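Local coordinates for effector protein B, substrate of the Dot/Icm secretion system (Legionella drancourtii, PDB 4JVS), which probably acts as a GTPase-activating protein, its LepB-type GAP domain speeding GTP hydrolysis by a small GTPase of the infected host cell, at residues T96-D101 with C149-D154; A143-Y148 with K159-A164. All blocks are in the same frame, centred on the assembly; numbering follows the deposited sequence.

Interaction 1 of 2, residues T96-D101 with C149-D154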
loop_
_atom_site.group_PDB
_atom_site.type_symbol
_atom_site.label_atom_id
_atom_site.label_comp_id
_atom_site.label_asym_id
_atom_site.label_seq_id
_atom_site.Cartn_x
_atom_site.Cartn_y
_atom_site.Cartn_z
ATOM N N THR A 96 -0.182 0.152 -19.843
ATOM C CA THR A 96 -0.329 1.394 -20.610
ATOM C C THR A 96 -1.777 1.706 -21.029
ATOM O O THR A 96 -2.216 2.863 -20.979
ATOM C CB THR A 96 0.644 1.398 -21.829
ATOM O OG1 THR A 96 1.944 1.814 -21.390
ATOM C CG2 THR A 96 0.164 2.323 -22.952
ATOM N N ALA A 97 -2.516 0.663 -21.399
ATOM C CA ALA A 97 -3.925 0.789 -21.767
ATOM C C ALA A 97 -4.810 1.341 -20.639
ATOM O O ALA A 97 -5.921 1.820 -20.888
ATOM C CB ALA A 97 -4.454 -0.551 -22.233
ATOM N N PHE A 98 -4.351 1.221 -19.417
ATOM C CA PHE A 98 -5.112 1.636 -18.276
ATOM C C PHE A 98 -4.580 2.890 -17.644
ATOM O O PHE A 98 -4.859 3.146 -16.520
ATOM C CB PHE A 98 -5.059 0.552 -17.235
ATOM C CG PHE A 98 -5.627 -0.739 -17.677
ATOM C CD1 PHE A 98 -6.964 -0.915 -17.737
ATOM C CD2 PHE A 98 -4.835 -1.778 -17.997
ATOM C CE1 PHE A 98 -7.489 -2.054 -18.127
ATOM C CE2 PHE A 98 -5.379 -2.920 -18.379
ATOM C CZ PHE A 98 -6.714 -3.047 -18.445
ATOM N N LYS A 99 -3.822 3.686 -18.360
ATOM C CA LYS A 99 -3.321 4.909 -17.787
ATOM C C LYS A 99 -2.965 5.995 -18.761
ATOM O O LYS A 99 -1.922 5.975 -19.371
ATOM C CB LYS A 99 -2.081 4.639 -16.956
ATOM C CG LYS A 99 -1.442 5.889 -16.383
ATOM C CD LYS A 99 -0.945 5.692 -14.988
ATOM C CE LYS A 99 -1.324 6.815 -14.048
ATOM N NZ LYS A 99 -1.577 6.467 -12.624
ATOM N N PRO A 100 -3.859 6.944 -18.906
ATOM C CA PRO A 100 -3.580 8.372 -19.062
ATOM C C PRO A 100 -4.447 9.045 -18.020
ATOM O O PRO A 100 -5.155 8.295 -17.368
ATOM C CB PRO A 100 -4.077 8.675 -20.461
ATOM C CG PRO A 100 -4.095 7.366 -21.123
ATOM C CD PRO A 100 -4.561 6.430 -20.101
ATOM N N ASP A 101 -4.410 10.361 -17.813
ATOM C CA ASP A 101 -3.525 11.335 -18.482
ATOM C C ASP A 101 -2.033 11.010 -18.631
ATOM O O ASP A 101 -1.380 11.518 -19.551
ATOM C CB ASP A 101 -3.630 12.694 -17.759
ATOM C CG ASP A 101 -5.025 13.308 -17.840
ATOM O OD1 ASP A 101 -5.833 13.085 -16.913
ATOM O OD2 ASP A 101 -5.307 14.026 -18.825
ATOM N N CYS A 149 -6.266 -6.141 -12.964
ATOM C CA CYS A 149 -6.806 -7.298 -12.257
ATOM C C CYS A 149 -8.332 -7.426 -12.405
ATOM O O CYS A 149 -8.898 -8.502 -12.176
ATOM C CB CYS A 149 -6.411 -7.251 -10.779
ATOM S SG CYS A 149 -4.649 -7.300 -10.467
ATOM N N ARG A 150 -8.986 -6.348 -12.826
ATOM C CA ARG A 150 -10.433 -6.356 -12.982
ATOM C C ARG A 150 -10.817 -6.907 -14.364
ATOM O O ARG A 150 -11.657 -7.804 -14.480
ATOM C CB ARG A 150 -10.997 -4.957 -12.723
ATOM C CG ARG A 150 -12.498 -4.901 -12.512
ATOM C CD ARG A 150 -13.017 -3.467 -12.495
ATOM N NE ARG A 150 -12.601 -2.725 -11.314
ATOM C CZ ARG A 150 -11.831 -1.645 -11.349
ATOM N NH1 ARG A 150 -11.398 -1.179 -12.512
ATOM N NH2 ARG A 150 -11.503 -1.027 -10.220
ATOM N N HIS A 151 -10.171 -6.402 -15.409
ATOM C CA HIS A 151 -10.414 -6.927 -16.747
ATOM C C HIS A 151 -9.866 -8.332 -16.902
ATOM O O HIS A 151 -10.441 -9.126 -17.627
ATOM C CB HIS A 151 -9.826 -6.026 -17.832
ATOM C CG HIS A 151 -10.506 -4.707 -17.956
ATOM N ND1 HIS A 151 -10.590 -3.809 -16.906
ATOM C CD2 HIS A 151 -11.122 -4.109 -19.004
ATOM C CE1 HIS A 151 -11.228 -2.727 -17.303
ATOM N NE2 HIS A 151 -11.563 -2.880 -18.573
ATOM N N PHE A 152 -8.756 -8.637 -16.236
ATOM C CA PHE A 152 -8.142 -9.957 -16.363
ATOM C C PHE A 152 -7.903 -10.653 -15.012
ATOM O O PHE A 152 -6.757 -10.889 -14.623
ATOM C CB PHE A 152 -6.838 -9.841 -17.150
ATOM C CG PHE A 152 -6.952 -8.983 -18.380
ATOM C CD1 PHE A 152 -7.647 -9.433 -19.498
ATOM C CD2 PHE A 152 -6.359 -7.730 -18.427
ATOM C CE1 PHE A 152 -7.757 -8.642 -20.631
ATOM C CE2 PHE A 152 -6.466 -6.933 -19.560
ATOM C CZ PHE A 152 -7.172 -7.387 -20.661
ATOM N N PRO A 153 -8.994 -11.014 -14.306
ATOM C CA PRO A 153 -8.920 -11.621 -12.968
ATOM C C PRO A 153 -8.277 -13.017 -12.915
ATOM O O PRO A 153 -8.045 -13.517 -11.813
ATOM C CB PRO A 153 -10.388 -11.708 -12.553
ATOM C CG PRO A 153 -11.120 -11.808 -13.837
ATOM C CD PRO A 153 -10.383 -10.933 -14.789
ATOM N N ASP A 154 -8.003 -13.629 -14.067
ATOM C CA ASP A 154 -7.337 -14.937 -14.110
ATOM C C ASP A 154 -5.939 -14.820 -14.708
ATOM O O ASP A 154 -5.215 -15.814 -14.836
ATOM C CB ASP A 154 -8.163 -15.946 -14.914
ATOM C CG ASP A 154 -9.463 -16.316 -14.224
ATOM O OD1 ASP A 154 -9.414 -16.697 -13.027
ATOM O OD2 ASP A 154 -10.534 -16.214 -14.875
#
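Phe98 turns the edge of its ring onto one face of the His151 imidazole, a T-shaped pair with centroids 5.1 Å apart and planes at 66°. Its CE1 does the touching, 3.8 Å from ND1 of His151 and displaced toward the rim of that ring. The neighbouring corner of the same edge serves a second aromatic: Phe98 CZ lies 4.1 Å from CE2 of Phe152, which sits near the plane of the Phe98 ring. Phe152 in turn has CB of His151 over the centre of one face, so both residues meet Phe98, His151 through its face and Phe152 through CE2. At His151 CG is anti to the carbonyl carbon (chi1 -68°), which brings the imidazole alongside its own helix, where ND1 bonds to the carbonyl oxygen of Asp147 and holds the ring for Phe98. Phenylalanine suits the place because its ring edge can meet an aromatic face without needing a polar partner; no hydrogen bond joins the two segments. Phe152, first to leave helical geometry, also meets Tyr148. The contact thus lays the loop between helix 60-80 and strand 106-107 against the C-terminal end of helix 142-151, where Phe98 also touches Asp147 and Tyr148.

Interaction 2 of 2, residues A143-Y148 with K159-A164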
loop_
_atom_site.group_PDB
_atom_site.type_symbol
_atom_site.label_atom_id
_atom_site.label_comp_id
_atom_site.label_asym_id
_atom_site.label_seq_id
_atom_site.Cartn_x
_atom_site.Cartn_y
_atom_site.Cartn_z
ATOM N N ALA A 143 -3.425 2.145 -9.526
ATOM C CA ALA A 143 -4.685 2.154 -10.268
ATOM C C ALA A 143 -4.630 1.308 -11.542
ATOM O O ALA A 143 -5.529 0.499 -11.770
ATOM C CB ALA A 143 -5.148 3.584 -10.566
ATOM N N PRO A 144 -3.587 1.485 -12.380
ATOM C CA PRO A 144 -3.516 0.585 -13.538
ATOM C C PRO A 144 -3.465 -0.877 -13.115
ATOM O O PRO A 144 -4.110 -1.713 -13.746
ATOM C CB PRO A 144 -2.202 0.982 -14.200
ATOM C CG PRO A 144 -2.042 2.415 -13.847
ATOM C CD PRO A 144 -2.535 2.517 -12.440
ATOM N N SER A 145 -2.722 -1.171 -12.050
ATOM C CA SER A 145 -2.667 -2.524 -11.504
ATOM C C SER A 145 -4.066 -3.033 -11.158
ATOM O O SER A 145 -4.485 -4.095 -11.613
ATOM C CB SER A 145 -1.764 -2.570 -10.264
ATOM O OG SER A 145 -2.095 -3.643 -9.398
ATOM N N THR A 146 -4.781 -2.270 -10.346
ATOM C CA THR A 146 -6.128 -2.648 -9.955
ATOM C C THR A 146 -7.007 -2.846 -11.187
ATOM O O THR A 146 -7.748 -3.832 -11.277
ATOM C CB THR A 146 -6.748 -1.595 -9.015
ATOM O OG1 THR A 146 -6.078 -1.630 -7.747
ATOM C CG2 THR A 146 -8.232 -1.842 -8.818
ATOM N N ASP A 147 -6.894 -1.925 -12.143
ATOM C CA ASP A 147 -7.711 -1.964 -13.347
ATOM C C ASP A 147 -7.441 -3.214 -14.162
ATOM O O ASP A 147 -8.367 -3.838 -14.666
ATOM C CB ASP A 147 -7.478 -0.721 -14.201
ATOM C CG ASP A 147 -8.269 0.473 -13.711
ATOM O OD1 ASP A 147 -9.261 0.258 -12.975
ATOM O OD2 ASP A 147 -7.901 1.618 -14.063
ATOM N N TYR A 148 -6.164 -3.567 -14.288
ATOM C CA TYR A 148 -5.760 -4.797 -14.945
ATOM C C TYR A 148 -6.411 -6.018 -14.277
ATOM O O TYR A 148 -7.055 -6.830 -14.940
ATOM C CB TYR A 148 -4.231 -4.923 -14.963
ATOM C CG TYR A 148 -3.732 -6.065 -15.826
ATOM C CD1 TYR A 148 -3.314 -5.844 -17.126
ATOM C CD2 TYR A 148 -3.709 -7.375 -15.345
ATOM C CE1 TYR A 148 -2.880 -6.888 -17.921
ATOM C CE2 TYR A 148 -3.275 -8.425 -16.136
ATOM C CZ TYR A 148 -2.860 -8.175 -17.419
ATOM O OH TYR A 148 -2.416 -9.214 -18.201
ATOM N N LYS A 159 -2.712 -13.584 -10.571
ATOM C CA LYS A 159 -2.364 -14.730 -9.737
ATOM C C LYS A 159 -1.139 -14.459 -8.869
ATOM O O LYS A 159 -1.099 -14.858 -7.703
ATOM C CB LYS A 159 -2.175 -15.990 -10.591
ATOM C CG LYS A 159 -3.495 -16.551 -11.121
ATOM C CD LYS A 159 -3.312 -17.669 -12.143
ATOM C CE LYS A 159 -4.651 -18.132 -12.715
ATOM N NZ LYS A 159 -4.480 -19.250 -13.687
ATOM N N MET A 160 -0.152 -13.773 -9.446
ATOM C CA MET A 160 1.092 -13.444 -8.760
ATOM C C MET A 160 0.830 -12.439 -7.661
ATOM O O MET A 160 1.351 -12.558 -6.553
ATOM C CB MET A 160 2.083 -12.830 -9.739
ATOM C CG MET A 160 2.412 -13.722 -10.908
ATOM S SD MET A 160 3.304 -15.199 -10.407
ATOM C CE MET A 160 2.978 -16.238 -11.831
ATOM N N GLN A 161 0.024 -11.438 -7.985
ATOM C CA GLN A 161 -0.316 -10.389 -7.038
ATOM C C GLN A 161 -1.130 -10.968 -5.883
ATOM O O GLN A 161 -1.086 -10.479 -4.753
ATOM C CB GLN A 161 -1.085 -9.289 -7.768
ATOM C CG GLN A 161 -1.556 -8.156 -6.910
ATOM C CD GLN A 161 -1.129 -6.820 -7.455
ATOM O OE1 GLN A 161 0.064 -6.536 -7.538
ATOM N NE2 GLN A 161 -2.099 -5.986 -7.834
ATOM N N ARG A 162 -1.796 -12.052 -6.147
ATOM C CA ARG A 162 -2.711 -12.633 -5.221
ATOM C C ARG A 162 -1.958 -13.481 -4.258
ATOM O O ARG A 162 -2.301 -13.562 -3.115
ATOM C CB ARG A 162 -3.669 -13.462 -6.044
ATOM C CG ARG A 162 -4.875 -13.960 -5.417
ATOM C CD ARG A 162 -5.649 -14.662 -6.454
ATOM N NE ARG A 162 -6.445 -13.710 -7.202
ATOM C CZ ARG A 162 -6.900 -13.899 -8.425
ATOM N NH1 ARG A 162 -6.623 -15.002 -9.069
ATOM N NH2 ARG A 162 -7.617 -12.963 -9.002
ATOM N N LEU A 163 -0.936 -14.142 -4.750
ATOM C CA LEU A 163 0.000 -14.896 -3.923
ATOM C C LEU A 163 0.803 -13.932 -3.059
ATOM O O LEU A 163 1.110 -14.197 -1.900
ATOM C CB LEU A 163 0.955 -15.695 -4.821
ATOM C CG LEU A 163 2.185 -16.334 -4.166
ATOM C CD1 LEU A 163 1.802 -17.557 -3.349
ATOM C CD2 LEU A 163 3.267 -16.671 -5.193
ATOM N N ALA A 164 1.138 -12.804 -3.662
ATOM C CA ALA A 164 1.882 -11.747 -3.004
ATOM C C ALA A 164 1.104 -11.220 -1.814
ATOM O O ALA A 164 1.622 -11.166 -0.697
ATOM C CB ALA A 164 2.149 -10.630 -3.990
#
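Ser145 OG accepts a hydrogen bond from the side-chain amide of Gln161, with NE2 to OG at 2.8 Å. The angle at the hydrogen is 153°, moderately bent, and the hydroxyl oxygen lies close to the plane of the amide, so the N-H is directed toward it. The other end of the amide is turned away: Gln161 OE1 stays 4.1 Å from OG of Ser145, and the bond is carried by the nitrogen alone.

Both side chains leave their helices toward each other. In Gln161 CG stands anti to the backbone N (chi1 178°), sending the chain outward from its helix, and a bend at chi2 then sets the amide against the serine. The length of glutamine suits the gap, for the two CA atoms are 9.3 Å apart, the shortest such distance between the segments. Serine suits the other side because its short hydroxyl offers an acceptor while staying close to its own backbone. Both residues are buried, so the bond pairs two polar groups within the protein interior. Between residues 143-148 and 159-164 alone the buried surface is small, 61 Å² in all, and the one contact is this polar link; elsewhere Tyr148 meets Trp157 of the second helix.

Other elements complete the surroundings. Ser145 also touches Leu125, and Gln161 touches Leu122 of helix 118-124 and a basic side chain of the other protein in the assembly. The side chain of Ser145 is about 12 Å from the bound aluminum fluoride, too far to touch it. The bond spans two successive helices, 142-151 and 156-177, of the N-terminal GAP subdomain; beyond it Met160 packs on helix 60-80, and Leu163 touches both that helix and helix 193-214.

From the N terminus, the chain leaves helix 60-80 and enters the loop holding residues 96-101, the first side of interaction 1. It then passes strands 106-107 and 110-111, helix 118-124 and strand 135-136 before reaching helix 142-151, whose residues 143-148 open interaction 2 and whose last turn closes the long loop of interaction 1. A short turn leads into helix 156-177, where residues 159-164 close the much smaller loop of interaction 2. The segments alternate, so the two loops cross and share helix 142-151. Their centres lie 10 Å apart, and Pro153 O probably bonds to Arg162 NH2 between them. Together they tie a surface loop, through that helix and a buried polar contact, to helix 156-177.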